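Local structure of separin (Saccharomyces cerevisiae, 5U1T) at residues A[1204-1209]-A[1213-1218]; A[1458-1463]-A[1481-1486]. The protein cleaves the MCD1/SCC1 subunit of cohesin as a caspase-like cysteine protease at the onset of anaphase, allowing chromosomes to segregate. All coordinates share one frame; numbering follows the deposited sequence.

Contact 1 (A[1204-1209]-A[1213-1218]); sequences NKIKTR and KSWWTT
Ile1206 sends CG1 back beside its own backbone N (chi1 -46°), while Trp1215 swings its indole away from the N of its helix (chi1 -178°), and these two rotations bring methyl and ring stem together. The isoleucine CD1 rests against Trp1215 CB at 3.7 Å and also reaches the pyrrole corner, lying 3.9 Å from Trp1215 CD1; the two side chains run roughly perpendicular. Beyond this touch the indole is fixed through NE1, which bonds to the carbonyl of Thr1197, and its CZ3 sits over the centre of the Trp1216 ring. The backbone link is the first-turn helical bond from Lys1213 N to Arg1209 O (3.2 Å, 150° at the hydrogen). The exposed side chains of Arg1209 and Lys1213 slant across each other, bringing ammonium close to guanidinium; these like charges share no bond, and so short a spacing is uncertain at this resolution. Thr1208 is the N-cap: Glu1211 OE2 accepts from its N, half of a capping box, while Thr1208 OG1 makes only a weak bond, to Glu1210 N. Ile1206 and Trp1215 also pack on the chain of another protein; the whole is an N-capped helix start with its preceding loop folded back on the first turns of helix 1209-1237.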
ATOM      1  N   ASN A1204      -5.176 -49.984 -14.504  1.00 86.10           N
ATOM      2  CA  ASN A1204      -4.231 -50.199 -15.584  1.00 85.98           C
ATOM      3  C   ASN A1204      -3.114 -51.126 -15.193  1.00 85.31           C
ATOM      4  O   ASN A1204      -2.525 -51.767 -16.028  1.00 87.93           O
ATOM      5  CB  ASN A1204      -3.592 -48.882 -15.975  1.00 84.50           C
ATOM      6  CG  ASN A1204      -4.191 -48.279 -17.217  1.00 81.36           C
ATOM      7  OD1 ASN A1204      -4.985 -48.894 -17.902  1.00 77.10           O
ATOM      8  ND2 ASN A1204      -3.801 -47.058 -17.509  1.00 79.58           N
ATOM      9  N   LYS A1205      -2.813 -51.178 -13.915  1.00 83.59           N
ATOM     10  CA  LYS A1205      -1.711 -51.985 -13.418  1.00 84.57           C
ATOM     11  C   LYS A1205      -2.176 -53.391 -13.074  1.00 88.74           C
ATOM     12  O   LYS A1205      -1.386 -54.228 -12.639  1.00 87.50           O
ATOM     13  CB  LYS A1205      -1.071 -51.310 -12.208  1.00 80.57           C
ATOM     14  CG  LYS A1205      -0.449 -49.952 -12.541  1.00 85.87           C
ATOM     15  CD  LYS A1205       0.043 -49.197 -11.304  1.00 88.13           C
ATOM     16  CE  LYS A1205       0.717 -50.132 -10.296  1.00 97.74           C
ATOM     17  NZ  LYS A1205       1.804 -50.988 -10.883  1.00100.38           N
ATOM     18  N   ILE A1206      -3.460 -53.659 -13.294  1.00 86.30           N
ATOM     19  CA  ILE A1206      -3.990 -54.984 -13.025  1.00 90.93           C
ATOM     20  C   ILE A1206      -3.884 -55.893 -14.239  1.00 95.27           C
ATOM     21  O   ILE A1206      -4.596 -55.724 -15.235  1.00 90.98           O
ATOM     22  CB  ILE A1206      -5.441 -54.942 -12.590  1.00 84.89           C
ATOM     23  CG1 ILE A1206      -5.648 -53.851 -11.530  1.00 84.88           C
ATOM     24  CG2 ILE A1206      -5.835 -56.320 -12.105  1.00 88.19           C
ATOM     25  CD1 ILE A1206      -6.263 -54.345 -10.235  1.00 81.15           C
ATOM     26  N   LYS A1207      -3.006 -56.883 -14.143  1.00 96.36           N
ATOM     27  CA  LYS A1207      -2.697 -57.715 -15.290  1.00 97.85           C
ATOM     28  C   LYS A1207      -2.994 -59.194 -15.038  1.00 96.09           C
ATOM     29  O   LYS A1207      -3.607 -59.859 -15.875  1.00 95.31           O
ATOM     30  CB  LYS A1207      -1.231 -57.527 -15.686  1.00 96.33           C
ATOM     31  CG  LYS A1207      -0.801 -56.064 -15.814  1.00 98.62           C
ATOM     32  CD  LYS A1207       0.713 -55.951 -16.010  1.00103.61           C
ATOM     33  CE  LYS A1207       1.159 -54.542 -16.351  1.00105.21           C
ATOM     34  NZ  LYS A1207       2.515 -54.536 -17.024  1.00106.13           N
ATOM     35  N   THR A1208      -2.562 -59.716 -13.895  1.00 94.92           N
ATOM     36  CA  THR A1208      -2.689 -61.152 -13.644  1.00 93.62           C
ATOM     37  C   THR A1208      -4.055 -61.542 -13.082  1.00 96.81           C
ATOM     38  O   THR A1208      -4.823 -60.679 -12.643  1.00 98.36           O
ATOM     39  CB  THR A1208      -1.611 -61.648 -12.668  1.00 92.36           C
ATOM     40  OG1 THR A1208      -1.856 -61.100 -11.362  1.00 97.44           O
ATOM     41  CG2 THR A1208      -0.241 -61.231 -13.147  1.00 87.84           C
ATOM     42  N   ARG A1209      -4.335 -62.847 -13.091  1.00100.15           N
ATOM     43  CA  ARG A1209      -5.541 -63.411 -12.472  1.00101.62           C
ATOM     44  C   ARG A1209      -5.606 -63.028 -10.985  1.00 98.66           C
ATOM     45  O   ARG A1209      -6.687 -62.841 -10.417  1.00 93.02           O
ATOM     46  CB  ARG A1209      -5.571 -64.940 -12.641  1.00101.72           C
ATOM     47  CG  ARG A1209      -6.857 -65.633 -12.164  1.00101.43           C
ATOM     48  CD  ARG A1209      -6.665 -67.156 -12.015  1.00101.99           C
ATOM     49  NE  ARG A1209      -7.924 -67.881 -11.796  1.00108.48           N
ATOM     50  CZ  ARG A1209      -8.478 -68.107 -10.600  1.00107.65           C
ATOM     51  NH1 ARG A1209      -7.885 -67.657  -9.494  1.00103.70           N
ATOM     52  NH2 ARG A1209      -9.630 -68.780 -10.505  1.00105.58           N
ATOM     53  N   LYS A1213      -8.438 -60.732  -8.740  1.00 86.61           N
ATOM     54  CA  LYS A1213      -9.213 -61.199  -7.606  1.00 83.11           C
ATOM     55  C   LYS A1213      -9.032 -60.280  -6.407  1.00 84.48           C
ATOM     56  O   LYS A1213      -9.947 -60.130  -5.596  1.00 82.34           O
ATOM     57  CB  LYS A1213      -8.840 -62.649  -7.251  1.00 88.69           C
ATOM     58  CG  LYS A1213      -9.298 -63.679  -8.304  1.00 90.18           C
ATOM     59  CD  LYS A1213      -9.280 -65.118  -7.797  1.00 87.91           C
ATOM     60  CE  LYS A1213     -10.336 -65.959  -8.543  1.00 96.22           C
ATOM     61  NZ  LYS A1213     -10.503 -67.392  -8.078  1.00 97.81           N
ATOM     62  N   SER A1214      -7.872 -59.636  -6.301  1.00 86.04           N
ATOM     63  CA  SER A1214      -7.642 -58.722  -5.183  1.00 79.63           C
ATOM     64  C   SER A1214      -8.504 -57.471  -5.292  1.00 76.65           C
ATOM     65  O   SER A1214      -9.119 -57.046  -4.320  1.00 78.87           O
ATOM     66  CB  SER A1214      -6.170 -58.331  -5.085  1.00 86.13           C
ATOM     67  OG  SER A1214      -5.437 -59.314  -4.377  1.00 86.61           O
ATOM     68  N   TRP A1215      -8.547 -56.887  -6.480  1.00 76.64           N
ATOM     69  CA  TRP A1215      -9.365 -55.706  -6.735  1.00 75.26           C
ATOM     70  C   TRP A1215     -10.839 -56.022  -6.442  1.00 73.88           C
ATOM     71  O   TRP A1215     -11.597 -55.160  -6.008  1.00 74.46           O
ATOM     72  CB  TRP A1215      -9.150 -55.247  -8.186  1.00 70.39           C
ATOM     73  CG  TRP A1215      -9.864 -54.004  -8.640  1.00 68.34           C
ATOM     74  CD1 TRP A1215      -9.382 -52.732  -8.614  1.00 69.07           C
ATOM     75  CD2 TRP A1215     -11.164 -53.928  -9.249  1.00 69.24           C
ATOM     76  NE1 TRP A1215     -10.306 -51.862  -9.140  1.00 71.26           N
ATOM     77  CE2 TRP A1215     -11.409 -52.571  -9.539  1.00 67.80           C
ATOM     78  CE3 TRP A1215     -12.147 -54.876  -9.568  1.00 69.26           C
ATOM     79  CZ2 TRP A1215     -12.597 -52.134 -10.132  1.00 70.24           C
ATOM     80  CZ3 TRP A1215     -13.333 -54.442 -10.152  1.00 70.55           C
ATOM     81  CH2 TRP A1215     -13.544 -53.083 -10.432  1.00 72.58           C
ATOM     82  N   TRP A1216     -11.232 -57.274  -6.655  1.00 78.08           N
ATOM     83  CA  TRP A1216     -12.616 -57.681  -6.453  1.00 74.96           C
ATOM     84  C   TRP A1216     -12.903 -57.979  -4.986  1.00 76.34           C
ATOM     85  O   TRP A1216     -14.009 -57.734  -4.477  1.00 70.15           O
ATOM     86  CB  TRP A1216     -12.946 -58.901  -7.309  1.00 68.70           C
ATOM     87  CG  TRP A1216     -13.408 -58.569  -8.699  1.00 70.53           C
ATOM     88  CD1 TRP A1216     -12.805 -58.922  -9.864  1.00 70.72           C
ATOM     89  CD2 TRP A1216     -14.582 -57.821  -9.065  1.00 70.12           C
ATOM     90  NE1 TRP A1216     -13.526 -58.449 -10.932  1.00 74.55           N
ATOM     91  CE2 TRP A1216     -14.619 -57.767 -10.469  1.00 68.83           C
ATOM     92  CE3 TRP A1216     -15.602 -57.194  -8.339  1.00 68.31           C
ATOM     93  CZ2 TRP A1216     -15.634 -57.109 -11.164  1.00 72.10           C
ATOM     94  CZ3 TRP A1216     -16.603 -56.539  -9.032  1.00 72.25           C
ATOM     95  CH2 TRP A1216     -16.613 -56.504 -10.428  1.00 71.29           C
ATOM     96  N   THR A1217     -11.900 -58.521  -4.312  1.00 72.47           N
ATOM     97  CA  THR A1217     -12.003 -58.727  -2.885  1.00 72.52           C
ATOM     98  C   THR A1217     -12.198 -57.396  -2.204  1.00 78.92           C
ATOM     99  O   THR A1217     -13.084 -57.252  -1.354  1.00 79.47           O
ATOM    100  CB  THR A1217     -10.764 -59.402  -2.327  1.00 72.54           C
ATOM    101  OG1 THR A1217     -10.754 -60.772  -2.743  1.00 79.80           O
ATOM    102  CG2 THR A1217     -10.764 -59.328  -0.812  1.00 70.10           C
ATOM    103  N   THR A1218     -11.375 -56.426  -2.603  1.00 74.05           N
ATOM    104  CA  THR A1218     -11.386 -55.099  -2.005  1.00 71.39           C
ATOM    105  C   THR A1218     -12.711 -54.365  -2.224  1.00 70.69           C
ATOM    106  O   THR A1218     -13.215 -53.735  -1.295  1.00 67.27           O
ATOM    107  CB  THR A1218     -10.214 -54.223  -2.552  1.00 69.54           C
ATOM    108  OG1 THR A1218      -8.968 -54.681  -2.002  1.00 64.31           O
ATOM    109  CG2 THR A1218     -10.405 -52.753  -2.194  1.00 63.34           C
TER

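Contact 2 (A[1458-1463]-A[1481-1486]); sequences KMLQNS and KEIKKC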
ATOM      1  N   LYS A1458     -25.426 -25.087 -25.977  1.00 86.79           N
ATOM      2  CA  LYS A1458     -26.652 -25.000 -26.762  1.00 85.41           C
ATOM      3  C   LYS A1458     -27.421 -26.292 -26.544  1.00 81.81           C
ATOM      4  O   LYS A1458     -28.645 -26.283 -26.497  1.00 84.24           O
ATOM      5  CB  LYS A1458     -26.360 -24.709 -28.260  1.00 87.00           C
ATOM      6  CG  LYS A1458     -26.318 -25.890 -29.259  1.00 88.57           C
ATOM      7  CD  LYS A1458     -25.876 -25.407 -30.659  1.00 91.07           C
ATOM      8  CE  LYS A1458     -24.712 -24.395 -30.536  1.00 98.14           C
ATOM      9  NZ  LYS A1458     -23.984 -24.004 -31.800  1.00 97.40           N
ATOM     10  N   MET A1459     -26.708 -27.397 -26.356  1.00 76.90           N
ATOM     11  CA  MET A1459     -27.379 -28.645 -26.011  1.00 77.10           C
ATOM     12  C   MET A1459     -28.229 -28.481 -24.763  1.00 80.44           C
ATOM     13  O   MET A1459     -29.391 -28.863 -24.742  1.00 83.55           O
ATOM     14  CB  MET A1459     -26.375 -29.766 -25.781  1.00 75.50           C
ATOM     15  CG  MET A1459     -26.003 -30.552 -27.009  1.00 70.57           C
ATOM     16  SD  MET A1459     -24.981 -31.947 -26.508  1.00 84.53           S
ATOM     17  CE  MET A1459     -25.189 -33.030 -27.928  1.00 80.96           C
ATOM     18  N   LEU A1460     -27.640 -27.899 -23.727  1.00 78.87           N
ATOM     19  CA  LEU A1460     -28.317 -27.773 -22.444  1.00 77.04           C
ATOM     20  C   LEU A1460     -29.548 -26.894 -22.519  1.00 78.64           C
ATOM     21  O   LEU A1460     -30.590 -27.239 -21.968  1.00 82.17           O
ATOM     22  CB  LEU A1460     -27.369 -27.217 -21.385  1.00 75.11           C
ATOM     23  CG  LEU A1460     -26.251 -28.169 -20.992  1.00 71.02           C
ATOM     24  CD1 LEU A1460     -25.148 -27.413 -20.255  1.00 68.01           C
ATOM     25  CD2 LEU A1460     -26.811 -29.310 -20.163  1.00 72.04           C
ATOM     26  N   GLN A1461     -29.429 -25.756 -23.190  1.00 76.27           N
ATOM     27  CA  GLN A1461     -30.502 -24.776 -23.166  1.00 81.02           C
ATOM     28  C   GLN A1461     -31.499 -25.012 -24.269  1.00 81.12           C
ATOM     29  O   GLN A1461     -32.476 -24.280 -24.373  1.00 80.82           O
ATOM     30  CB  GLN A1461     -29.947 -23.361 -23.289  1.00 79.11           C
ATOM     31  CG  GLN A1461     -29.033 -22.931 -22.164  1.00 80.51           C
ATOM     32  CD  GLN A1461     -28.239 -21.703 -22.539  1.00 77.64           C
ATOM     33  OE1 GLN A1461     -28.772 -20.755 -23.101  1.00 84.32           O
ATOM     34  NE2 GLN A1461     -26.950 -21.727 -22.257  1.00 79.44           N
ATOM     35  N   ASN A1462     -31.257 -26.023 -25.099  1.00 78.04           N
ATOM     36  CA  ASN A1462     -32.123 -26.271 -26.256  1.00 89.26           C
ATOM     37  C   ASN A1462     -32.516 -27.732 -26.435  1.00 87.24           C
ATOM     38  O   ASN A1462     -32.711 -28.188 -27.569  1.00 89.11           O
ATOM     39  CB  ASN A1462     -31.455 -25.770 -27.548  1.00 87.40           C
ATOM     40  CG  ASN A1462     -31.379 -24.256 -27.616  1.00 87.71           C
ATOM     41  OD1 ASN A1462     -30.333 -23.657 -27.368  1.00 87.82           O
ATOM     42  ND2 ASN A1462     -32.499 -23.629 -27.938  1.00 93.81           N
ATOM     43  N   SER A1463     -32.633 -28.456 -25.324  1.00 83.59           N
ATOM     44  CA  SER A1463     -33.039 -29.860 -25.362  1.00 82.71           C
ATOM     45  C   SER A1463     -34.227 -30.135 -24.449  1.00 83.95           C
ATOM     46  O   SER A1463     -34.362 -29.516 -23.391  1.00 85.53           O
ATOM     47  CB  SER A1463     -31.875 -30.768 -24.960  1.00 79.79           C
ATOM     48  OG  SER A1463     -30.698 -30.448 -25.678  1.00 81.31           O
ATOM     49  N   LYS A1481     -19.162 -21.403 -14.852  1.00 76.74           N
ATOM     50  CA  LYS A1481     -19.672 -20.039 -15.013  1.00 79.65           C
ATOM     51  C   LYS A1481     -20.810 -19.877 -16.002  1.00 78.58           C
ATOM     52  O   LYS A1481     -21.754 -19.129 -15.752  1.00 75.22           O
ATOM     53  CB  LYS A1481     -18.528 -19.129 -15.452  1.00 82.55           C
ATOM     54  CG  LYS A1481     -17.286 -19.300 -14.612  1.00 86.90           C
ATOM     55  CD  LYS A1481     -17.273 -18.310 -13.452  1.00 83.18           C
ATOM     56  CE  LYS A1481     -17.263 -16.859 -13.950  1.00 82.18           C
ATOM     57  NZ  LYS A1481     -17.082 -15.883 -12.830  1.00 90.24           N
ATOM     58  N   GLU A1482     -20.693 -20.552 -17.140  1.00 77.02           N
ATOM     59  CA  GLU A1482     -21.649 -20.390 -18.220  1.00 78.99           C
ATOM     60  C   GLU A1482     -22.921 -21.209 -17.997  1.00 81.38           C
ATOM     61  O   GLU A1482     -24.015 -20.782 -18.384  1.00 83.32           O
ATOM     62  CB  GLU A1482     -21.006 -20.773 -19.555  1.00 85.40           C
ATOM     63  CG  GLU A1482     -20.932 -19.626 -20.562  1.00 85.02           C
ATOM     64  CD  GLU A1482     -20.069 -18.465 -20.084  1.00 83.13           C
ATOM     65  OE1 GLU A1482     -19.043 -18.688 -19.395  1.00 82.55           O
ATOM     66  OE2 GLU A1482     -20.432 -17.314 -20.404  1.00 88.71           O
ATOM     67  N   ILE A1483     -22.795 -22.390 -17.394  1.00 75.28           N
ATOM     68  CA  ILE A1483     -23.992 -23.135 -17.033  1.00 72.43           C
ATOM     69  C   ILE A1483     -24.812 -22.246 -16.099  1.00 73.15           C
ATOM     70  O   ILE A1483     -26.029 -22.098 -16.277  1.00 71.05           O
ATOM     71  CB  ILE A1483     -23.669 -24.474 -16.353  1.00 67.87           C
ATOM     72  CG1 ILE A1483     -23.104 -25.462 -17.364  1.00 65.42           C
ATOM     73  CG2 ILE A1483     -24.910 -25.052 -15.738  1.00 66.03           C
ATOM     74  CD1 ILE A1483     -22.288 -26.538 -16.730  1.00 58.80           C
ATOM     75  N   LYS A1484     -24.113 -21.615 -15.150  1.00 67.37           N
ATOM     76  CA  LYS A1484     -24.734 -20.776 -14.124  1.00 70.19           C
ATOM     77  C   LYS A1484     -25.387 -19.515 -14.680  1.00 75.03           C
ATOM     78  O   LYS A1484     -26.233 -18.906 -14.018  1.00 73.00           O
ATOM     79  CB  LYS A1484     -23.707 -20.387 -13.052  1.00 69.97           C
ATOM     80  CG  LYS A1484     -23.317 -21.549 -12.155  1.00 73.26           C
ATOM     81  CD  LYS A1484     -22.387 -21.144 -11.026  1.00 70.28           C
ATOM     82  CE  LYS A1484     -21.837 -22.379 -10.354  1.00 68.99           C
ATOM     83  NZ  LYS A1484     -20.687 -22.093  -9.480  1.00 68.53           N
ATOM     84  N   LYS A1485     -24.999 -19.117 -15.887  1.00 77.44           N
ATOM     85  CA  LYS A1485     -25.564 -17.917 -16.478  1.00 76.99           C
ATOM     86  C   LYS A1485     -26.897 -18.237 -17.109  1.00 76.26           C
ATOM     87  O   LYS A1485     -27.738 -17.353 -17.260  1.00 73.22           O
ATOM     88  CB  LYS A1485     -24.612 -17.301 -17.501  1.00 73.57           C
ATOM     89  CG  LYS A1485     -23.381 -16.710 -16.857  1.00 78.41           C
ATOM     90  CD  LYS A1485     -22.497 -15.989 -17.849  1.00 85.94           C
ATOM     91  CE  LYS A1485     -21.167 -15.605 -17.208  1.00 85.97           C
ATOM     92  NZ  LYS A1485     -20.338 -14.769 -18.120  1.00 85.65           N
ATOM     93  N   CYS A1486     -27.095 -19.509 -17.455  1.00 76.58           N
ATOM     94  CA  CYS A1486     -28.353 -19.955 -18.051  1.00 70.65           C
ATOM     95  C   CYS A1486     -29.516 -19.742 -17.103  1.00 77.90           C
ATOM     96  O   CYS A1486     -29.326 -19.487 -15.909  1.00 73.49           O
ATOM     97  CB  CYS A1486     -28.290 -21.433 -18.433  1.00 68.32           C
ATOM     98  SG  CYS A1486     -26.881 -21.868 -19.431  1.00 75.41           S
TER
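Apolar packing joins the two segments through Leu1460 and Ile1483: Leu1460 CD1 lies 4.0 Å from Ile1483 CG1, one branch tip laid slantwise against the stem of the other side chain. Both residues also touch Ile1489 and Tyr1517, the latter on helix 1513-1519, so the pair belongs to a larger buried cluster. A second, mixed contact sets the exposed Gln1461 against the buried Cys1486. Gln1461 starts with CG beside its backbone N (chi1 -62°) and then extends, bringing its aliphatic part alongside the thiol, with CG 3.6 Å from Cys1486 SG; the amide end is modelled too close to the sulfur for its placement to be trusted. Backbone bonds shape the second segment, where a type I turn from Ile1483 to Cys1486 closes with Cys1486 N to Ile1483 O at 3.0 Å and presents the cysteine to the glutamine. Elsewhere the backbone of Leu1460 bonds to that of Ala1490, tying the end of its helix to the chain leading into strand 1492-1494. Charge enters within one segment, as a weakly bonded salt bridge from Lys1485 NZ to Glu1482 OE2 (3.4 Å). The two segments belong to the connections before and after strand 1465-1469 of the mostly parallel sheet, within the alpha/beta fold of a caspase-like clan CD protease.

How the contacts relate
The two contacts follow one another along the chain and illustrate how the protease part of separin combines surface and core. Their centres are 41 Å apart and their nearest atoms about 28 Å, with no touch between them, yet all four segments belong to the C50 peptidase region. Contact 1 comes close to the catalytic centre: the side chain of Trp1215 is about 10 Å from that of Cys1497, the active-site residue inferred by similarity, and it borders the chain of another protein, probably the inhibitor securin. Contact 2 lies away from that site, packing connections that flank strand 1465-1469, next to strand 1492-1494, after which Cys1497 soon follows.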